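PDB 1VKW: putative nitroreductase from Thermotoga maritima, which probably acts as an oxidoreductase related to the FMN-dependent nitroreductases, its substrate being unidentified here. Local coordinates for residues E17-R22 / V149-L154; R36-I41 / W55-S60; Q83-V88 / L183-S188; E140-I145 / I166-G171; I204-R207 / T211-L214. All coordinates share one frame; numbering follows the deposited sequence.

In the fold
Interaction 3 lies about 3 Å from the centre of the chain (centre to centre) and is the hub of the set. Interaction 1 touches it through Arg22 CD, 3.4 Å from Glu85 OE2, and carries the sulfate-binding arginine. Interaction 2 reaches it on another side, where Trp55 NE1 lies 3.1 Å from Gln83 OE1, a probable hydrogen bond. Interaction 5 leans on helix 180-198, with Leu187 CD2 3.8 Å from Ile204 CG2. Interaction 4 shares helix 143-153 with interaction 1 and a sheet with interaction 5. Interactions 2 and 4 mark far ends of the fold, their centres about 37 Å apart.

Interaction 1: residues E17-R22 / V149-L154; sequences EAIENR and VEMTIL. With SO4 (sulfate ion), chain C.
Arg22 and Leu154 are joined directly: NH2 of Arg22 donates a hydrogen bond to the Leu154 carbonyl O at 3.0 Å. The N-H...O angle of 160° makes this bond fairly straight, and the acceptor lies only 8° out of the guanidinium plane. A water adds a second link, accepting from Arg22 NE and donating to the carbonyls of Ile19 and Leu154. Beside this polar end, Ile19 supplies the apolar part. With CG2 anti to the backbone N, this methyl faces the other helix, 3.4 Å from Met151 O and 3.8 Å from Leu154 CB, while CD1 meets CB of Met151, a selenomethionine. The two segments are the C-terminal ends of helices 15-21 and 143-153, and the anion is held beside them: Arg22 NH1 binds sulfate O3 at 3.0 Å, and NH2 reaches the same oxygen at 3.1 Å. Such an arginine, just after the first helix, is consistent with the FMN phosphate site of nitroreductases, although the bound ion probably comes from the crystallisation liquor. A leucine in place of Arg22 would probably leave the sulfate without two of its donor groups and take one donor from Leu154 O. Farther out, Ser24 OG and Arg127 NH2 also bind the ion, Arg127 NH2 supports Leu154 O as well, and His189 ND1 is hydrogen-bonded to Met151 O.

Interaction 2: residues R36-I41 / W55-S60; sequences RVKDDI and WKINLS
Helix 35-43 passes strand 56-58 with Lys38 and Ile57 as the nearest backbone positions, their CA atoms 6.8 Å apart. The motif is a helix packed beside the outermost strand of a four-stranded antiparallel sheet, and no hydrogen bond crosses between the two segments, so side chains alone make the join. Alternation along the strand sets the pattern: Ile57 and Leu59 turn toward the helix, whereas Lys56 and Asn58 turn away from it. Lys38 contributes its aliphatic stem. The CG atom is anti to the backbone N (chi1 -168°) and the chain beyond is extended, which lays the methylenes obliquely across Ile57, with CG 3.9 Å from Ile57 CD1 and CE also within reach of that methyl. From the middle of the stem, CD of Lys38 approaches Leu59 CD2 at 4.3 Å, so the lysine spans two strand residues. One turn on, Ile41 meets the other branch of the same isoleucine, its CD1 lying 4.2 Å from Ile57 CG2. Ile41 is buried because Ile66 of the adjacent strand 64-67 and Leu91 of helix 74-93 also pack on it. Away from the interface the helix carries its own i to i+4 salt bridge, in which Arg36 NE donates to the syn side of Asp40 OD2 over 3.0 Å at an N-H...O angle of 170°, the donor 26° out of the carboxylate plane.

Interaction 3: residues Q83-V88 / L183-S188; sequences QGEQIV and LGIALS
The Glu85 carboxylate presents a face to Ile185: the CG2 methyl stands over it, 3.7 Å from Glu85 CD and at similar distances from both oxygens. Those oxygens have their partners outside the two segments, OE1 accepting from Trp100 NE1 and OE2 from His189 NE2, so the polar group is buried yet satisfied, and the two bonds fix its rotation. Arg22 NE makes a long, weak ion pair with OE2 as well. The stem of Glu85 is bent at chi2 (66°), which folds the carboxylate over Ile185 and crosses the two side chains at about a right angle. Ser188 fills the space next to the bend, its OG 3.1 Å from Glu85 CG and equally close to CB, which is tight for carbon and oxygen. This hydroxyl does not bond to the glutamate; it donates back to Ile185 O within its own helix over a short 2.5 Å. An alanine at Glu85 would probably leave Trp100 NE1 and His189 NE2 without their acceptor and open a gap under the Ile185 methyl. Gln86 adds only a marginal touch, CG to Ser188 CB at 4.4 Å, while its amide NE2 bonds to Lys47 O. The backbones pass closely, with the axes 8.0 Å apart and crossing at -52°. Helices 74-93 and 180-198 thus meet deep in the interior, with Trp100 of strand 97-101 against Ile185 and Tyr212 of strand 211-215 against Leu183 and Leu187.

Interaction 4: residues E140-I145 / I166-G171; sequences ELPPEI and IKYTGG
The ring of Tyr168 is the common partner of every contact here, and the CH-pi interaction with Ile145 defines one of its faces. Ile145 CG1 stands 4.0 Å from the ring centroid, 27° off the normal, and CG2 lies over the same face, 3.7 Å from Tyr168 CD1. On the opposite face Gly170 N sits over the ring centre, 3.5 Å above the plane, so the ring is held between a helix side chain and its own turn. Gly170 takes backbone angles (phi 109°) at which a CB would run into the preceding carbonyl oxygen.

Apolar contacts come from the residues leading into the helix. Pro142 approaches obliquely, CD 3.5 Å from Tyr168 CE2, and its CG lies near the phenol oxygen. Leu141 CD1 packs at 4.0 Å from Tyr168 CD2, again obliquely. Tyr168 reaches all of them because its CG is anti to the backbone N (chi1 169°), which swings the ring out toward the helix start.

Polar features are sparse: Glu140 O lies at the ring edge, 3.9 Å from CE2. Pro142 occupies the N-cap position, and its carbonyl accepts from Ile145 N.

The contact therefore joins the N-terminal end of helix 143-153 to the outermost strand 165-168. Leu173 of the adjacent strand 172-176 touches both Ile145 and Tyr168, Leu216 also packs on Ile145, and Asn136 ND2 binds Tyr168 O.

Interaction 5: residues I204-R207 / T211-L214; sequences IQKR and TYCL
Strands 203-207 and 211-215 form an antiparallel β hairpin, whose central hydrogen-bonded pair is Gln205 with Cys213. Gln205 N reaches Cys213 O at 2.9 Å, and Cys213 N returns to Gln205 O at 2.8 Å, both bonds nearly straight. Nearer the turn, Arg207 N donates to Thr211 O over 2.8 Å, while the reciprocal bond is long and weak. There a water joins Arg207 O to Thr211 OG1. On the face that carries Ile204, Lys206, Tyr212 and Leu214, the tyrosine ring is the centrepiece. Lys206 CB makes a CH-pi contact over one ring face, 4.0 Å from the centroid, and Ile204 CG2 meets the ring edge 3.9 Å from Tyr212 CD2. The lysine chain, extended throughout with chi1 at -171°, runs out past the phenol, and Lys206 NZ and Tyr212 OH both bind Asp75 OD1. The other face holds the guanidinium of Arg207 over Cys213, whose CB stands 4.1 Å above its plane. In that plane Arg207 NH2 bonds Gln205 OE1 at 3.0 Å, and Glu172 supplies a salt bridge from the adjoining strand. Cys213 is disulfide-bonded to Cys174, tying the hairpin to the adjacent strand 172-176. The tyrosine face lies against the helices, with Leu187 of helix 180-198 on Ile204 and Tyr212, and Phe82 and Val78 of helix 74-93 beside them.

Interaction 1: residues E17-R22 / V149-L154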
# COMPACT_ATOMS: atom_id res chain seq x y z
N GLU A 17 10.60 -1.88 6.42
CA GLU A 17 10.71 -3.33 6.34
C GLU A 17 9.43 -3.92 5.73
O GLU A 17 9.50 -4.83 4.91
CB GLU A 17 11.02 -3.90 7.73
CG GLU A 17 12.38 -3.41 8.24
CD GLU A 17 12.63 -3.65 9.71
OE1 GLU A 17 11.66 -3.75 10.50
OE2 GLU A 17 13.82 -3.73 10.09
N ALA A 18 8.27 -3.39 6.09
CA ALA A 18 6.99 -3.84 5.50
C ALA A 18 6.95 -3.63 3.99
O ALA A 18 6.56 -4.53 3.25
CB ALA A 18 5.83 -3.12 6.15
N ILE A 19 7.35 -2.45 3.52
CA ILE A 19 7.39 -2.17 2.09
C ILE A 19 8.37 -3.12 1.40
O ILE A 19 8.06 -3.70 0.35
CB ILE A 19 7.76 -0.69 1.81
CG1 ILE A 19 6.61 0.23 2.24
CG2 ILE A 19 8.06 -0.49 0.30
CD1 ILE A 19 6.98 1.74 2.32
N GLU A 20 9.55 -3.29 1.99
CA GLU A 20 10.58 -4.14 1.39
C GLU A 20 10.20 -5.62 1.42
O GLU A 20 10.60 -6.38 0.55
CB GLU A 20 11.94 -3.93 2.08
CG GLU A 20 13.11 -4.31 1.18
CD GLU A 20 14.42 -4.49 1.94
OE1 GLU A 20 14.56 -3.99 3.08
OE2 GLU A 20 15.32 -5.15 1.37
N ASN A 21 9.42 -6.04 2.42
CA ASN A 21 8.99 -7.45 2.52
C ASN A 21 7.64 -7.75 1.86
O ASN A 21 7.19 -8.90 1.88
CB ASN A 21 8.95 -7.90 3.98
CG ASN A 21 10.32 -8.09 4.57
OD1 ASN A 21 11.22 -8.62 3.92
ND2 ASN A 21 10.49 -7.66 5.82
N ARG A 22 7.00 -6.74 1.29
CA ARG A 22 5.73 -6.96 0.61
C ARG A 22 5.97 -7.47 -0.80
O ARG A 22 6.59 -6.78 -1.61
CB ARG A 22 4.91 -5.67 0.53
CG ARG A 22 3.51 -5.90 -0.09
CD ARG A 22 3.03 -4.84 -1.05
NE ARG A 22 4.01 -4.51 -2.09
CZ ARG A 22 4.22 -5.20 -3.21
NH1 ARG A 22 3.54 -6.31 -3.48
NH2 ARG A 22 5.13 -4.78 -4.08
N VAL A 149 11.27 8.04 -2.40
CA VAL A 149 11.05 7.65 -3.79
C VAL A 149 11.33 6.17 -4.01
O VAL A 149 10.57 5.48 -4.71
CB VAL A 149 11.87 8.50 -4.78
CG1 VAL A 149 11.69 7.98 -6.21
CG2 VAL A 149 11.40 9.95 -4.75
N GLU A 150 12.42 5.68 -3.43
CA GLU A 150 12.77 4.27 -3.52
C GLU A 150 11.67 3.40 -2.94
O GLU A 150 11.31 2.37 -3.51
CB GLU A 150 14.10 4.00 -2.79
CG GLU A 150 15.32 4.56 -3.51
CD GLU A 150 16.59 4.60 -2.67
OE1 GLU A 150 16.59 4.10 -1.52
OE2 GLU A 150 17.61 5.13 -3.18
N MSE A 151 11.12 3.81 -1.80
CA MSE A 151 10.05 3.04 -1.14
C MSE A 151 8.74 3.10 -1.92
O MSE A 151 7.97 2.14 -1.92
CB MSE A 151 9.81 3.56 0.27
CG MSE A 151 10.96 3.34 1.21
SE MSE A 151 11.39 1.44 1.47
CE MSE A 151 12.87 1.30 0.10
N THR A 152 8.49 4.24 -2.57
CA THR A 152 7.32 4.42 -3.42
C THR A 152 7.35 3.51 -4.66
O THR A 152 6.33 2.93 -5.02
CB THR A 152 7.19 5.92 -3.85
OG1 THR A 152 7.06 6.74 -2.68
CG2 THR A 152 5.94 6.18 -4.66
N ILE A 153 8.53 3.40 -5.29
CA ILE A 153 8.73 2.54 -6.49
C ILE A 153 8.52 1.06 -6.20
O ILE A 153 8.18 0.30 -7.11
CB ILE A 153 10.18 2.73 -7.10
CG1 ILE A 153 10.40 4.17 -7.59
CG2 ILE A 153 10.46 1.73 -8.23
CD1 ILE A 153 9.19 4.81 -8.17
N LEU A 154 8.72 0.64 -4.96
CA LEU A 154 8.46 -0.75 -4.59
C LEU A 154 6.97 -1.06 -4.45
O LEU A 154 6.61 -2.20 -4.19
CB LEU A 154 9.22 -1.12 -3.30
CG LEU A 154 10.75 -0.99 -3.43
CD1 LEU A 154 11.44 -1.16 -2.10
CD2 LEU A 154 11.32 -1.98 -4.46
S SO4 C . 5.40 -7.39 -6.84
O1 SO4 C . 5.26 -7.58 -8.27
O2 SO4 C . 6.60 -6.61 -6.58
O3 SO4 C . 4.21 -6.73 -6.34
O4 SO4 C . 5.55 -8.69 -6.18
O HOH W 1 6.19 -2.89 -1.57

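Interaction 2: residues R36-I41 / W55-S60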
# COMPACT_ATOMS: atom_id res chain seq x y z
N ARG A 36 -9.57 -13.22 15.14
CA ARG A 36 -8.57 -12.34 15.73
C ARG A 36 -7.85 -11.48 14.69
O ARG A 36 -7.57 -10.31 14.95
CB ARG A 36 -7.56 -13.17 16.53
CG ARG A 36 -6.48 -12.37 17.22
CD ARG A 36 -5.12 -12.44 16.54
NE ARG A 36 -4.20 -11.41 17.04
CZ ARG A 36 -3.60 -11.44 18.23
NH1 ARG A 36 -3.80 -12.45 19.08
NH2 ARG A 36 -2.79 -10.45 18.57
N VAL A 37 -7.57 -12.04 13.51
CA VAL A 37 -6.93 -11.25 12.45
C VAL A 37 -7.93 -10.30 11.79
O VAL A 37 -7.54 -9.22 11.34
CB VAL A 37 -6.19 -12.13 11.39
CG1 VAL A 37 -5.18 -13.05 12.06
CG2 VAL A 37 -7.15 -12.92 10.52
N LYS A 38 -9.20 -10.68 11.74
CA LYS A 38 -10.25 -9.73 11.33
C LYS A 38 -10.30 -8.57 12.32
O LYS A 38 -10.34 -7.40 11.92
CB LYS A 38 -11.63 -10.41 11.24
CG LYS A 38 -12.69 -9.56 10.55
CD LYS A 38 -14.06 -10.24 10.52
CE LYS A 38 -15.12 -9.30 9.93
NZ LYS A 38 -16.27 -10.02 9.33
N ASP A 39 -10.26 -8.90 13.62
CA ASP A 39 -10.23 -7.89 14.68
C ASP A 39 -9.05 -6.93 14.49
O ASP A 39 -9.22 -5.71 14.52
CB ASP A 39 -10.13 -8.53 16.07
CG ASP A 39 -11.38 -9.30 16.46
OD1 ASP A 39 -12.39 -9.26 15.72
OD2 ASP A 39 -11.45 -9.99 17.51
N ASP A 40 -7.87 -7.50 14.27
CA ASP A 40 -6.65 -6.72 14.07
C ASP A 40 -6.79 -5.71 12.91
O ASP A 40 -6.40 -4.55 13.05
CB ASP A 40 -5.45 -7.65 13.83
CG ASP A 40 -5.03 -8.41 15.07
OD1 ASP A 40 -5.77 -8.41 16.08
OD2 ASP A 40 -3.97 -9.06 15.13
N ILE A 41 -7.36 -6.16 11.80
CA ILE A 41 -7.58 -5.29 10.63
C ILE A 41 -8.54 -4.16 10.97
O ILE A 41 -8.30 -3.01 10.62
CB ILE A 41 -8.11 -6.10 9.43
CG1 ILE A 41 -7.05 -7.08 8.93
CG2 ILE A 41 -8.52 -5.17 8.29
CD1 ILE A 41 -7.64 -8.24 8.16
N TRP A 55 -14.58 -1.22 4.45
CA TRP A 55 -13.79 -2.42 4.20
C TRP A 55 -14.44 -3.68 4.77
O TRP A 55 -14.98 -3.68 5.89
CB TRP A 55 -12.35 -2.25 4.69
CG TRP A 55 -11.63 -1.24 3.87
CD1 TRP A 55 -11.41 0.07 4.18
CD2 TRP A 55 -11.06 -1.44 2.58
NE1 TRP A 55 -10.72 0.69 3.17
CE2 TRP A 55 -10.50 -0.22 2.16
CE3 TRP A 55 -10.96 -2.55 1.71
CZ2 TRP A 55 -9.85 -0.06 0.93
CZ3 TRP A 55 -10.31 -2.39 0.49
CH2 TRP A 55 -9.76 -1.15 0.12
N LYS A 56 -14.39 -4.73 3.97
CA LYS A 56 -15.00 -6.01 4.28
C LYS A 56 -13.92 -7.08 4.19
O LYS A 56 -13.02 -6.99 3.35
CB LYS A 56 -16.11 -6.33 3.29
CG LYS A 56 -17.24 -5.30 3.25
CD LYS A 56 -17.92 -5.15 4.61
CE LYS A 56 -19.37 -4.70 4.48
NZ LYS A 56 -19.51 -3.48 3.63
N ILE A 57 -14.02 -8.08 5.07
CA ILE A 57 -13.04 -9.16 5.15
C ILE A 57 -13.77 -10.49 5.02
O ILE A 57 -14.64 -10.80 5.83
CB ILE A 57 -12.25 -9.10 6.50
CG1 ILE A 57 -11.76 -7.68 6.82
CG2 ILE A 57 -11.06 -10.04 6.47
CD1 ILE A 57 -12.68 -6.90 7.76
N ASN A 58 -13.42 -11.26 3.99
CA ASN A 58 -13.99 -12.59 3.80
C ASN A 58 -12.97 -13.67 4.16
O ASN A 58 -11.93 -13.79 3.51
CB ASN A 58 -14.47 -12.79 2.36
CG ASN A 58 -15.25 -14.09 2.17
OD1 ASN A 58 -15.08 -14.79 1.16
ND2 ASN A 58 -16.10 -14.42 3.13
N LEU A 59 -13.27 -14.44 5.21
CA LEU A 59 -12.45 -15.58 5.62
C LEU A 59 -13.31 -16.85 5.69
O LEU A 59 -13.06 -17.75 6.49
CB LEU A 59 -11.70 -15.29 6.94
CG LEU A 59 -12.31 -14.43 8.05
CD1 LEU A 59 -11.53 -14.61 9.35
CD2 LEU A 59 -12.32 -12.95 7.68
N SER A 60 -14.31 -16.90 4.82
CA SER A 60 -15.10 -18.11 4.58
C SER A 60 -14.82 -18.63 3.17
O SER A 60 -15.58 -19.45 2.63
CB SER A 60 -16.59 -17.82 4.75
OG SER A 60 -17.03 -16.81 3.86

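Interaction 3: residues Q83-V88 / L183-S188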
# COMPACT_ATOMS: atom_id res chain seq x y z
N GLN A 83 -6.11 3.55 0.80
CA GLN A 83 -6.50 2.82 2.00
C GLN A 83 -6.14 1.35 1.90
O GLN A 83 -5.71 0.75 2.87
CB GLN A 83 -7.99 3.00 2.28
CG GLN A 83 -8.33 4.40 2.75
CD GLN A 83 -9.83 4.64 2.87
OE1 GLN A 83 -10.58 3.76 3.28
NE2 GLN A 83 -10.26 5.84 2.50
N GLY A 84 -6.34 0.78 0.71
CA GLY A 84 -6.06 -0.63 0.45
C GLY A 84 -4.60 -1.01 0.65
O GLY A 84 -4.31 -2.06 1.23
N GLU A 85 -3.69 -0.16 0.21
CA GLU A 85 -2.27 -0.45 0.40
C GLU A 85 -1.86 -0.29 1.87
O GLU A 85 -0.97 -1.01 2.33
CB GLU A 85 -1.40 0.37 -0.55
CG GLU A 85 0.09 0.00 -0.53
CD GLU A 85 0.43 -1.39 -1.05
OE1 GLU A 85 -0.48 -2.14 -1.46
OE2 GLU A 85 1.64 -1.73 -1.07
N GLN A 86 -2.52 0.59 2.63
CA GLN A 86 -2.29 0.66 4.07
C GLN A 86 -2.60 -0.68 4.73
O GLN A 86 -1.85 -1.15 5.60
CB GLN A 86 -3.12 1.78 4.70
CG GLN A 86 -2.52 3.17 4.45
CD GLN A 86 -3.40 4.27 4.97
OE1 GLN A 86 -3.44 4.52 6.18
NE2 GLN A 86 -4.13 4.93 4.07
N ILE A 87 -3.70 -1.30 4.31
CA ILE A 87 -4.10 -2.62 4.82
C ILE A 87 -3.10 -3.71 4.40
O ILE A 87 -2.72 -4.56 5.23
CB ILE A 87 -5.53 -2.96 4.35
CG1 ILE A 87 -6.53 -1.94 4.91
CG2 ILE A 87 -5.91 -4.37 4.79
CD1 ILE A 87 -7.89 -1.94 4.22
N VAL A 88 -2.68 -3.68 3.14
CA VAL A 88 -1.66 -4.61 2.62
C VAL A 88 -0.40 -4.57 3.46
O VAL A 88 0.13 -5.61 3.87
CB VAL A 88 -1.30 -4.30 1.14
CG1 VAL A 88 -0.01 -5.01 0.71
CG2 VAL A 88 -2.43 -4.70 0.23
N LEU A 183 -2.08 4.96 -8.44
CA LEU A 183 -1.71 6.26 -7.86
C LEU A 183 -1.87 6.24 -6.34
O LEU A 183 -0.94 6.61 -5.62
CB LEU A 183 -2.57 7.39 -8.44
CG LEU A 183 -1.92 8.79 -8.44
CD1 LEU A 183 -2.81 9.78 -9.18
CD2 LEU A 183 -1.61 9.29 -7.06
N GLY A 184 -3.04 5.80 -5.88
CA GLY A 184 -3.33 5.73 -4.46
C GLY A 184 -2.39 4.80 -3.72
O GLY A 184 -1.95 5.12 -2.62
N ILE A 185 -2.09 3.65 -4.33
CA ILE A 185 -1.16 2.67 -3.75
C ILE A 185 0.22 3.31 -3.52
O ILE A 185 0.76 3.26 -2.42
CB ILE A 185 -1.07 1.40 -4.66
CG1 ILE A 185 -2.39 0.61 -4.61
CG2 ILE A 185 0.07 0.49 -4.24
CD1 ILE A 185 -2.48 -0.50 -5.64
N ALA A 186 0.78 3.92 -4.57
CA ALA A 186 2.08 4.57 -4.47
C ALA A 186 2.05 5.72 -3.46
O ALA A 186 3.00 5.92 -2.70
CB ALA A 186 2.52 5.08 -5.83
N LEU A 187 0.95 6.48 -3.46
CA LEU A 187 0.80 7.62 -2.56
C LEU A 187 0.82 7.17 -1.10
O LEU A 187 1.36 7.88 -0.24
CB LEU A 187 -0.49 8.38 -2.86
CG LEU A 187 -0.76 9.70 -2.15
CD1 LEU A 187 0.19 10.77 -2.64
CD2 LEU A 187 -2.21 10.11 -2.39
N SER A 188 0.26 6.00 -0.82
CA SER A 188 0.30 5.41 0.52
C SER A 188 1.73 5.15 0.98
O SER A 188 2.06 5.43 2.14
CB SER A 188 -0.53 4.12 0.61
OG SER A 188 0.13 3.01 0.03

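Interaction 4: residues E140-I145 / I166-G171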
# COMPACT_ATOMS: atom_id res chain seq x y z
N GLU A 140 19.45 16.11 -7.37
CA GLU A 140 18.70 17.25 -6.82
C GLU A 140 17.86 16.86 -5.59
O GLU A 140 17.18 17.71 -4.99
CB GLU A 140 17.79 17.84 -7.90
CG GLU A 140 18.56 18.43 -9.08
CD GLU A 140 17.70 18.67 -10.31
OE1 GLU A 140 16.48 18.41 -10.28
OE2 GLU A 140 18.25 19.13 -11.34
N LEU A 141 17.91 15.58 -5.21
CA LEU A 141 17.14 15.07 -4.08
C LEU A 141 17.97 14.97 -2.81
O LEU A 141 19.02 14.32 -2.81
CB LEU A 141 16.58 13.69 -4.40
CG LEU A 141 15.23 13.67 -5.09
CD1 LEU A 141 15.19 14.61 -6.28
CD2 LEU A 141 14.91 12.24 -5.47
N PRO A 142 17.48 15.55 -1.72
CA PRO A 142 18.12 15.33 -0.43
C PRO A 142 17.91 13.86 -0.04
O PRO A 142 17.00 13.21 -0.57
CB PRO A 142 17.37 16.27 0.53
CG PRO A 142 16.31 16.91 -0.23
CD PRO A 142 16.30 16.43 -1.62
N PRO A 143 18.75 13.34 0.86
CA PRO A 143 18.70 11.93 1.23
C PRO A 143 17.33 11.42 1.69
O PRO A 143 16.97 10.28 1.38
CB PRO A 143 19.75 11.81 2.34
CG PRO A 143 20.67 12.95 2.10
CD PRO A 143 19.81 14.06 1.58
N GLU A 144 16.55 12.24 2.38
CA GLU A 144 15.24 11.78 2.85
C GLU A 144 14.36 11.46 1.64
O GLU A 144 13.58 10.51 1.65
CB GLU A 144 14.52 12.81 3.74
CG GLU A 144 15.21 13.13 5.05
CD GLU A 144 16.27 14.21 4.92
OE1 GLU A 144 16.64 14.58 3.77
OE2 GLU A 144 16.75 14.69 5.97
N ILE A 145 14.49 12.26 0.59
CA ILE A 145 13.58 12.13 -0.55
C ILE A 145 13.96 10.93 -1.42
O ILE A 145 13.08 10.21 -1.91
CB ILE A 145 13.53 13.43 -1.38
CG1 ILE A 145 13.36 14.65 -0.46
CG2 ILE A 145 12.41 13.36 -2.39
CD1 ILE A 145 12.18 14.57 0.53
N ILE A 166 6.98 11.04 -10.89
CA ILE A 166 7.23 11.63 -9.58
C ILE A 166 8.09 12.88 -9.71
O ILE A 166 9.08 12.89 -10.46
CB ILE A 166 7.96 10.61 -8.65
CG1 ILE A 166 7.20 9.28 -8.58
CG2 ILE A 166 8.21 11.20 -7.24
CD1 ILE A 166 7.97 8.18 -7.80
N LYS A 167 7.70 13.92 -8.98
CA LYS A 167 8.41 15.18 -9.02
C LYS A 167 8.56 15.73 -7.61
O LYS A 167 7.59 15.78 -6.86
CB LYS A 167 7.67 16.21 -9.90
CG LYS A 167 8.39 17.54 -10.04
CD LYS A 167 7.66 18.49 -10.99
CE LYS A 167 6.26 18.84 -10.50
NZ LYS A 167 5.60 19.79 -11.45
N TYR A 168 9.78 16.12 -7.28
CA TYR A 168 10.09 16.72 -6.00
C TYR A 168 10.31 18.21 -6.24
O TYR A 168 11.11 18.59 -7.12
CB TYR A 168 11.36 16.07 -5.43
CG TYR A 168 11.94 16.80 -4.25
CD1 TYR A 168 11.26 16.85 -3.04
CD2 TYR A 168 13.18 17.43 -4.33
CE1 TYR A 168 11.79 17.52 -1.95
CE2 TYR A 168 13.72 18.09 -3.27
CZ TYR A 168 13.02 18.14 -2.07
OH TYR A 168 13.58 18.79 -1.01
N THR A 169 9.63 19.06 -5.48
CA THR A 169 9.73 20.52 -5.67
C THR A 169 10.41 21.29 -4.54
O THR A 169 10.46 22.52 -4.59
CB THR A 169 8.34 21.11 -5.86
OG1 THR A 169 7.53 20.79 -4.71
CG2 THR A 169 7.65 20.47 -7.03
N GLY A 170 10.94 20.61 -3.54
CA GLY A 170 11.44 21.30 -2.35
C GLY A 170 10.53 21.03 -1.17
O GLY A 170 10.90 20.29 -0.26
N GLY A 171 9.33 21.62 -1.19
CA GLY A 171 8.34 21.37 -0.13
C GLY A 171 7.49 20.10 -0.30
O GLY A 171 6.94 19.58 0.67

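Interaction 5: residues I204-R207 / T211-L214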
# COMPACT_ATOMS: atom_id res chain seq x y z
N ILE A 204 -1.88 15.71 2.21
CA ILE A 204 -2.10 15.23 0.87
C ILE A 204 -3.09 16.14 0.20
O ILE A 204 -4.18 16.39 0.74
CB ILE A 204 -2.69 13.81 0.88
CG1 ILE A 204 -1.79 12.84 1.65
CG2 ILE A 204 -2.91 13.32 -0.56
CD1 ILE A 204 -2.58 11.82 2.45
N GLN A 205 -2.73 16.61 -1.00
CA GLN A 205 -3.57 17.53 -1.76
C GLN A 205 -3.65 17.12 -3.22
O GLN A 205 -2.62 16.85 -3.85
CB GLN A 205 -3.02 18.95 -1.64
CG GLN A 205 -3.13 19.49 -0.23
CD GLN A 205 -2.85 20.96 -0.14
OE1 GLN A 205 -2.15 21.51 -1.00
NE2 GLN A 205 -3.37 21.60 0.89
N LYS A 206 -4.87 17.08 -3.76
CA LYS A 206 -5.06 16.81 -5.18
C LYS A 206 -4.66 18.05 -5.95
O LYS A 206 -5.00 19.16 -5.54
CB LYS A 206 -6.51 16.46 -5.51
CG LYS A 206 -6.69 15.98 -6.94
CD LYS A 206 -8.14 15.97 -7.39
CE LYS A 206 -8.28 15.14 -8.69
NZ LYS A 206 -9.68 15.03 -9.16
N ARG A 207 -3.94 17.86 -7.05
CA ARG A 207 -3.47 18.93 -7.91
C ARG A 207 -3.85 18.61 -9.35
O ARG A 207 -3.37 17.64 -9.92
CB ARG A 207 -1.96 19.06 -7.82
CG ARG A 207 -1.48 19.45 -6.46
CD ARG A 207 -1.93 20.84 -5.99
NE ARG A 207 -1.50 21.06 -4.62
CZ ARG A 207 -0.25 21.37 -4.27
NH1 ARG A 207 0.70 21.52 -5.19
NH2 ARG A 207 0.03 21.54 -2.99
N THR A 211 -2.84 14.25 -10.42
CA THR A 211 -1.68 14.39 -9.57
C THR A 211 -2.14 14.58 -8.14
O THR A 211 -3.11 15.28 -7.88
CB THR A 211 -0.84 15.60 -10.00
OG1 THR A 211 -0.40 15.42 -11.34
CG2 THR A 211 0.49 15.71 -9.19
N TYR A 212 -1.41 13.95 -7.22
CA TYR A 212 -1.58 14.19 -5.79
C TYR A 212 -0.21 14.55 -5.26
O TYR A 212 0.77 13.88 -5.57
CB TYR A 212 -2.14 12.96 -5.09
CG TYR A 212 -3.64 12.86 -5.17
CD1 TYR A 212 -4.27 12.40 -6.32
CD2 TYR A 212 -4.43 13.26 -4.10
CE1 TYR A 212 -5.65 12.32 -6.40
CE2 TYR A 212 -5.82 13.17 -4.17
CZ TYR A 212 -6.42 12.70 -5.32
OH TYR A 212 -7.80 12.63 -5.40
N CYS A 213 -0.15 15.63 -4.49
CA CYS A 213 1.09 16.09 -3.89
C CYS A 213 1.04 15.90 -2.40
O CYS A 213 -0.01 16.05 -1.76
CB CYS A 213 1.36 17.56 -4.21
SG CYS A 213 1.73 17.88 -5.96
N LEU A 214 2.20 15.55 -1.86
CA LEU A 214 2.38 15.37 -0.45
C LEU A 214 3.20 16.55 0.06
O LEU A 214 4.33 16.75 -0.38
CB LEU A 214 3.16 14.08 -0.22
CG LEU A 214 2.95 13.33 1.07
CD1 LEU A 214 1.52 12.83 1.15
CD2 LEU A 214 3.94 12.16 1.12
O HOH W 2 -2.83 16.47 -12.71